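Local coordinates for sensor protein (Haloarcula marismortui ATCC 43049, PDB 3BWL) that probably acts as a sensor histidine kinase that phosphorylates protein histidines from ATP, of which this chain is a PAS domain with an indole carbaldehyde bound, at residues E24-M29 against E41-F46; V103-L108 against A120-I125. All blocks are in the same frame, centred on the assembly; numbering follows the deposited sequence.

Interaction 1. Residues E24-M29 against E41-F46; sequences ENSPDM and EVNQRF
Asn43 starts the contact, lying against Glu24, Ser26, Asp28 and Met29. Its CG sits in the crowded position between the backbone N and the carbonyl carbon (chi1 75°). ND2 gives a weak hydrogen bond of 3.5 Å to Asp28 O and packs against Ser26 CB. The same ND2 also bonds Phe23 O. OD1 caps the helix that follows by accepting from Phe46 N at 2.9 Å, and takes Ile30 N as well. Asn43 is thus the N-cap residue of helix 44-50, and its amide is held from both ends.

Gln44 adds its backbone N, which donates to Glu24 OE1 at 2.8 Å. The carboxylate therefore holds the first turn of helix 44-50. Its charge probably suits the positive end of the helix dipole.

Arg45 reaches back to the turn that ends helix 2-25. Its chain bends at chi2 and chi3. NE donates to Ser26 O at 2.9 Å, and NH2 donates to Asn25 O at 2.9 Å. Both acceptors lie at the guanidinium edge, near its plane. The two bonds are nearly straight (163° and 162°), and together they fix the rotation of the group. The carbonyls of the last helical residue, Asn25, and of Ser26, the first residue beyond it, are met in this way. CG and CD pass Ser26 O and Pro27 O.

Phe46 closes the contact. Its ring takes the selenomethionine methyl, Met29 CE, over one face, 3.9 Å from the ring centroid. This is a CH-pi contact. Val42 CG1 lies over a face of the ring too, offset toward its rim.

In this PAS fold, the contact ties the end of the N-terminal helix and the turn that leads into strand 29-33 to the N-capped start of helix 44-50.

Interaction 2. Residues V103-L108 against A120-I125; sequences VEVHLL and AISRDI. With I3A (1H-indole-3-carbaldehyde), chain F.
Val105 faces Ala120 and Ser122 across two antiparallel strands. Its CB carries two methyls that part company. CG1, anti to the backbone N (chi1 -176°), rests 3.9 Å from Ala120 CB. CG2 lies 3.8 Å from Ser122 OG and equally far from C2 of the bound 1H-indole-3-carbaldehyde. Ser122 OG has its polar partner in Tyr93 OH.

The strands form the hairpin 100-112 and 115-124 of the PAS sheet. Val103, Val105 and Leu107 pair with Asp124, Ser122 and Ala120 on the face that bears the ligand. Glu104 with Arg123 and His106 with Ile121 are the hydrogen-bonded pairs. In the latter, His106 N meets Ile121 O at 2.8 Å, almost straight (176°).

An alanine at Val105 would probably open a gap beside Ala120 CB and leave C2 of the indole without its methyl neighbour.

Leu107 CD1 packs 3.7 Å from Ala120 CB, while CD2 lies near C4 and C5 of the indole. On the other face Glu104 and His106 turn their polar ends to the second subunit. Glu104 OE1 makes a salt bridge to Arg123 of that subunit, and His106 ND1 bonds Asp28 there.

Both contacts are largely buried and both reach the same antiparallel sheet, but they hold different elements. Interaction 1 joins the end of a helix and a turn to the start of another helix, through side-chain donors to backbone carbonyls, and a backbone N-H to a carboxylate. Interaction 2 joins two neighbouring strands by backbone bonds and lines the ligand pocket with apolar side chains. Its Ile125 is exposed, and Gln44 is the exposed residue of interaction 1. The two meet where Met29 O probably bonds Ser122 N (2.9 Å) and where Asp28 OD2 forms a salt bridge with Arg123 NH2. Each also reaches the second subunit, so both contribute to the dimer interface.

Interaction 1. Residues E24-M29 against E41-F46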
loop_
_atom_site.group_PDB
_atom_site.type_symbol
_atom_site.label_atom_id
_atom_site.label_comp_id
_atom_site.label_asym_id
_atom_site.label_seq_id
_atom_site.Cartn_x
_atom_site.Cartn_y
_atom_site.Cartn_z
ATOM N N GLU A 24 -4.722 5.422 -2.654
ATOM C CA GLU A 24 -4.548 6.126 -3.924
ATOM C C GLU A 24 -3.145 6.756 -4.049
ATOM O O GLU A 24 -2.581 6.865 -5.164
ATOM C CB GLU A 24 -5.646 7.184 -4.101
ATOM C CG GLU A 24 -7.087 6.611 -4.082
ATOM C CD GLU A 24 -7.390 5.589 -5.203
ATOM O OE1 GLU A 24 -6.587 5.415 -6.126
ATOM O OE2 GLU A 24 -8.473 4.936 -5.160
ATOM N N ASN A 25 -2.604 7.194 -2.909
ATOM C CA ASN A 25 -1.330 7.924 -2.876
ATOM C C ASN A 25 -0.114 7.004 -2.749
ATOM O O ASN A 25 1.026 7.469 -2.871
ATOM C CB ASN A 25 -1.313 8.971 -1.734
ATOM C CG ASN A 25 -2.109 10.196 -2.075
ATOM O OD1 ASN A 25 -1.645 11.040 -2.817
ATOM N ND2 ASN A 25 -3.312 10.293 -1.550
ATOM N N SER A 26 -0.355 5.709 -2.473
ATOM C CA SER A 26 0.757 4.727 -2.394
ATOM C C SER A 26 1.877 5.072 -3.421
ATOM O O SER A 26 1.590 5.221 -4.585
ATOM C CB SER A 26 0.235 3.314 -2.674
ATOM O OG SER A 26 1.345 2.421 -2.641
ATOM N N PRO A 27 3.154 5.219 -2.981
ATOM C CA PRO A 27 4.208 5.560 -3.967
ATOM C C PRO A 27 4.434 4.416 -4.958
ATOM O O PRO A 27 4.971 4.632 -6.044
ATOM C CB PRO A 27 5.446 5.830 -3.118
ATOM C CG PRO A 27 5.167 5.147 -1.791
ATOM C CD PRO A 27 3.668 5.223 -1.600
ATOM N N ASP A 28 4.014 3.199 -4.568
ATOM C CA ASP A 28 4.076 2.036 -5.455
ATOM C C ASP A 28 2.695 1.728 -6.042
ATOM O O ASP A 28 1.659 2.078 -5.476
ATOM C CB ASP A 28 4.610 0.796 -4.722
ATOM C CG ASP A 28 6.065 0.939 -4.316
ATOM O OD1 ASP A 28 6.899 1.415 -5.109
ATOM O OD2 ASP A 28 6.381 0.573 -3.170
HETATM N N MSE A 29 2.702 1.138 -7.230
HETATM C CA MSE A 29 1.455 0.821 -7.952
HETATM C C MSE A 29 0.758 -0.338 -7.252
HETATM O O MSE A 29 1.448 -1.266 -6.762
HETATM C CB MSE A 29 1.801 0.393 -9.371
HETATM C CG MSE A 29 2.615 1.453 -10.109
HETATM SE SE MSE A 29 3.456 0.760 -11.702
HETATM C CE MSE A 29 1.905 0.205 -12.680
ATOM N N GLU A 41 -9.439 -3.986 -9.355
ATOM C CA GLU A 41 -9.281 -2.668 -8.787
ATOM C C GLU A 41 -7.829 -2.284 -9.062
ATOM O O GLU A 41 -6.954 -3.162 -9.117
ATOM C CB GLU A 41 -9.481 -2.691 -7.269
ATOM C CG GLU A 41 -9.639 -1.332 -6.582
ATOM C CD GLU A 41 -10.283 -1.443 -5.206
ATOM O OE1 GLU A 41 -10.334 -2.573 -4.629
ATOM O OE2 GLU A 41 -10.755 -0.403 -4.704
ATOM N N VAL A 42 -7.606 -0.974 -9.175
ATOM C CA VAL A 42 -6.276 -0.374 -9.338
ATOM C C VAL A 42 -6.257 0.946 -8.583
ATOM O O VAL A 42 -7.311 1.607 -8.454
ATOM C CB VAL A 42 -5.898 -0.065 -10.820
ATOM C CG1 VAL A 42 -5.578 -1.351 -11.614
ATOM C CG2 VAL A 42 -7.002 0.741 -11.539
ATOM N N ASN A 43 -5.093 1.325 -8.051
ATOM C CA ASN A 43 -4.976 2.647 -7.451
ATOM C C ASN A 43 -4.567 3.698 -8.493
ATOM O O ASN A 43 -4.266 3.373 -9.642
ATOM C CB ASN A 43 -4.052 2.660 -6.206
ATOM C CG ASN A 43 -2.540 2.581 -6.555
ATOM O OD1 ASN A 43 -2.135 2.173 -7.660
ATOM N ND2 ASN A 43 -1.709 2.968 -5.591
ATOM N N GLN A 44 -4.644 4.961 -8.104
ATOM C CA GLN A 44 -4.338 6.047 -9.045
ATOM C C GLN A 44 -2.884 5.953 -9.501
ATOM O O GLN A 44 -2.584 6.241 -10.671
ATOM C CB GLN A 44 -4.664 7.432 -8.465
ATOM C CG GLN A 44 -4.186 8.593 -9.380
ATOM C CD GLN A 44 -5.025 8.761 -10.638
ATOM O OE1 GLN A 44 -6.211 9.083 -10.567
ATOM N NE2 GLN A 44 -4.401 8.572 -11.801
ATOM N N ARG A 45 -1.990 5.505 -8.600
ATOM C CA ARG A 45 -0.571 5.364 -8.941
ATOM C C ARG A 45 -0.384 4.410 -10.163
ATOM O O ARG A 45 0.400 4.698 -11.061
ATOM C CB ARG A 45 0.250 4.893 -7.731
ATOM C CG ARG A 45 1.774 4.956 -7.975
ATOM C CD ARG A 45 2.329 6.359 -8.045
ATOM N NE ARG A 45 2.198 7.008 -6.722
ATOM C CZ ARG A 45 2.551 8.258 -6.415
ATOM N NH1 ARG A 45 3.070 9.060 -7.323
ATOM N NH2 ARG A 45 2.393 8.708 -5.166
ATOM N N PHE A 46 -1.079 3.285 -10.154
ATOM C CA PHE A 46 -1.018 2.326 -11.267
ATOM C C PHE A 46 -1.372 3.019 -12.580
ATOM O O PHE A 46 -0.630 2.922 -13.556
ATOM C CB PHE A 46 -1.971 1.164 -10.985
ATOM C CG PHE A 46 -1.911 0.070 -12.015
ATOM C CD1 PHE A 46 -1.209 -1.094 -11.744
ATOM C CD2 PHE A 46 -2.558 0.210 -13.234
ATOM C CE1 PHE A 46 -1.127 -2.125 -12.690
ATOM C CE2 PHE A 46 -2.497 -0.805 -14.211
ATOM C CZ PHE A 46 -1.802 -1.983 -13.925
HETATM O O HOH W 1 -8.789 3.559 -7.118
HETATM O O HOH W 2 1.039 11.623 -4.210
#

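Interaction 2. Residues V103-L108 against A120-I125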
loop_
_atom_site.group_PDB
_atom_site.type_symbol
_atom_site.label_atom_id
_atom_site.label_comp_id
_atom_site.label_asym_id
_atom_site.label_seq_id
_atom_site.Cartn_x
_atom_site.Cartn_y
_atom_site.Cartn_z
ATOM N N VAL A 103 9.655 -3.731 -13.286
ATOM C CA VAL A 103 9.124 -3.693 -11.931
ATOM C C VAL A 103 9.442 -4.970 -11.199
ATOM O O VAL A 103 9.683 -6.024 -11.818
ATOM C CB VAL A 103 7.573 -3.505 -11.910
ATOM C CG1 VAL A 103 7.205 -2.134 -12.484
ATOM C CG2 VAL A 103 6.874 -4.630 -12.750
ATOM N N GLU A 104 9.486 -4.856 -9.887
ATOM C CA GLU A 104 9.371 -6.034 -9.047
ATOM C C GLU A 104 7.988 -6.026 -8.439
ATOM O O GLU A 104 7.615 -5.067 -7.712
ATOM C CB GLU A 104 10.423 -6.075 -7.945
ATOM C CG GLU A 104 10.275 -7.326 -7.068
ATOM C CD GLU A 104 11.256 -7.359 -5.923
ATOM O OE1 GLU A 104 11.155 -6.498 -5.014
ATOM O OE2 GLU A 104 12.119 -8.263 -5.902
ATOM N N VAL A 105 7.247 -7.104 -8.718
ATOM C CA VAL A 105 5.895 -7.264 -8.212
ATOM C C VAL A 105 5.946 -8.066 -6.933
ATOM O O VAL A 105 6.620 -9.122 -6.880
ATOM C CB VAL A 105 4.999 -8.071 -9.221
ATOM C CG1 VAL A 105 3.600 -8.139 -8.717
ATOM C CG2 VAL A 105 4.997 -7.416 -10.585
ATOM N N HIS A 106 5.327 -7.548 -5.876
ATOM C CA HIS A 106 5.131 -8.364 -4.659
ATOM C C HIS A 106 3.656 -8.762 -4.659
ATOM O O HIS A 106 2.779 -7.916 -4.482
ATOM C CB HIS A 106 5.510 -7.559 -3.376
ATOM C CG HIS A 106 5.771 -8.407 -2.172
ATOM N ND1 HIS A 106 6.234 -7.884 -0.983
ATOM C CD2 HIS A 106 5.643 -9.746 -1.970
ATOM C CE1 HIS A 106 6.383 -8.862 -0.097
ATOM N NE2 HIS A 106 6.047 -10.005 -0.674
ATOM N N LEU A 107 3.397 -10.076 -4.867
ATOM C CA LEU A 107 2.062 -10.538 -5.067
ATOM C C LEU A 107 1.583 -11.386 -3.881
ATOM O O LEU A 107 2.331 -12.228 -3.359
ATOM C CB LEU A 107 2.026 -11.376 -6.349
ATOM C CG LEU A 107 0.698 -11.961 -6.838
ATOM C CD1 LEU A 107 -0.213 -10.827 -7.260
ATOM C CD2 LEU A 107 0.945 -12.829 -8.059
ATOM N N LEU A 108 0.327 -11.172 -3.496
ATOM C CA LEU A 108 -0.291 -11.865 -2.362
ATOM C C LEU A 108 -1.594 -12.502 -2.799
ATOM O O LEU A 108 -2.381 -11.845 -3.462
ATOM C CB LEU A 108 -0.629 -10.820 -1.268
ATOM C CG LEU A 108 -1.510 -11.293 -0.104
ATOM C CD1 LEU A 108 -0.836 -12.409 0.766
ATOM C CD2 LEU A 108 -1.943 -10.133 0.777
ATOM N N ALA A 120 -1.354 -7.000 -5.695
ATOM C CA ALA A 120 -0.028 -6.836 -6.298
ATOM C C ALA A 120 0.482 -5.429 -6.066
ATOM O O ALA A 120 -0.164 -4.469 -6.403
ATOM C CB ALA A 120 -0.067 -7.138 -7.789
ATOM N N ILE A 121 1.633 -5.341 -5.427
ATOM C CA ILE A 121 2.319 -4.068 -5.249
ATOM C C ILE A 121 3.548 -4.082 -6.185
ATOM O O ILE A 121 4.483 -4.888 -6.019
ATOM C CB ILE A 121 2.744 -3.839 -3.748
ATOM C CG1 ILE A 121 1.604 -4.183 -2.762
ATOM C CG2 ILE A 121 3.287 -2.438 -3.556
ATOM C CD1 ILE A 121 0.288 -3.453 -2.949
ATOM N N SER A 122 3.539 -3.208 -7.174
ATOM C CA SER A 122 4.638 -3.138 -8.178
ATOM C C SER A 122 5.562 -1.959 -7.907
ATOM O O SER A 122 5.100 -0.809 -7.765
ATOM C CB SER A 122 4.058 -3.053 -9.596
ATOM O OG SER A 122 3.135 -4.139 -9.835
ATOM N N ARG A 123 6.847 -2.264 -7.789
ATOM C CA ARG A 123 7.870 -1.259 -7.524
ATOM C C ARG A 123 8.750 -1.075 -8.769
ATOM O O ARG A 123 9.323 -2.037 -9.263
ATOM C CB ARG A 123 8.732 -1.623 -6.312
ATOM C CG ARG A 123 9.733 -0.555 -6.092
ATOM C CD ARG A 123 10.340 -0.591 -4.743
ATOM N NE ARG A 123 9.309 -0.341 -3.719
ATOM C CZ ARG A 123 9.620 -0.279 -2.430
ATOM N NH1 ARG A 123 10.917 -0.431 -2.080
ATOM N NH2 ARG A 123 8.669 -0.068 -1.524
ATOM N N ASP A 124 8.851 0.162 -9.248
ATOM C CA ASP A 124 9.710 0.500 -10.366
ATOM C C ASP A 124 11.178 0.177 -10.001
ATOM O O ASP A 124 11.695 0.606 -8.953
ATOM C CB ASP A 124 9.549 2.001 -10.687
ATOM C CG ASP A 124 10.149 2.405 -12.031
ATOM O OD1 ASP A 124 10.957 1.659 -12.636
ATOM O OD2 ASP A 124 9.772 3.497 -12.519
ATOM N N ILE A 125 11.817 -0.631 -10.833
ATOM C CA ILE A 125 13.208 -0.956 -10.637
ATOM C C ILE A 125 14.063 -0.445 -11.811
ATOM O O ILE A 125 15.107 -1.039 -12.108
ATOM C CB ILE A 125 13.408 -2.487 -10.341
ATOM C CG1 ILE A 125 12.942 -3.327 -11.525
ATOM C CG2 ILE A 125 12.706 -2.843 -9.012
ATOM C CD1 ILE A 125 12.991 -4.868 -11.309
HETATM O O I3A F . -0.638 -8.061 -10.557
HETATM C "C3'" I3A F . 0.249 -7.567 -11.246
HETATM C C3 I3A F . 1.121 -8.448 -12.097
HETATM C C2 I3A F . 2.091 -7.872 -12.960
HETATM N N I3A F . 2.640 -8.976 -13.568
HETATM C C8 I3A F . 2.059 -10.138 -13.155
HETATM C C9 I3A F . 1.060 -9.850 -12.229
HETATM C C4 I3A F . 0.317 -10.886 -11.626
HETATM C C5 I3A F . 0.565 -12.230 -12.011
HETATM C C6 I3A F . 1.546 -12.520 -12.974
HETATM C C7 I3A F . 2.299 -11.469 -13.534
#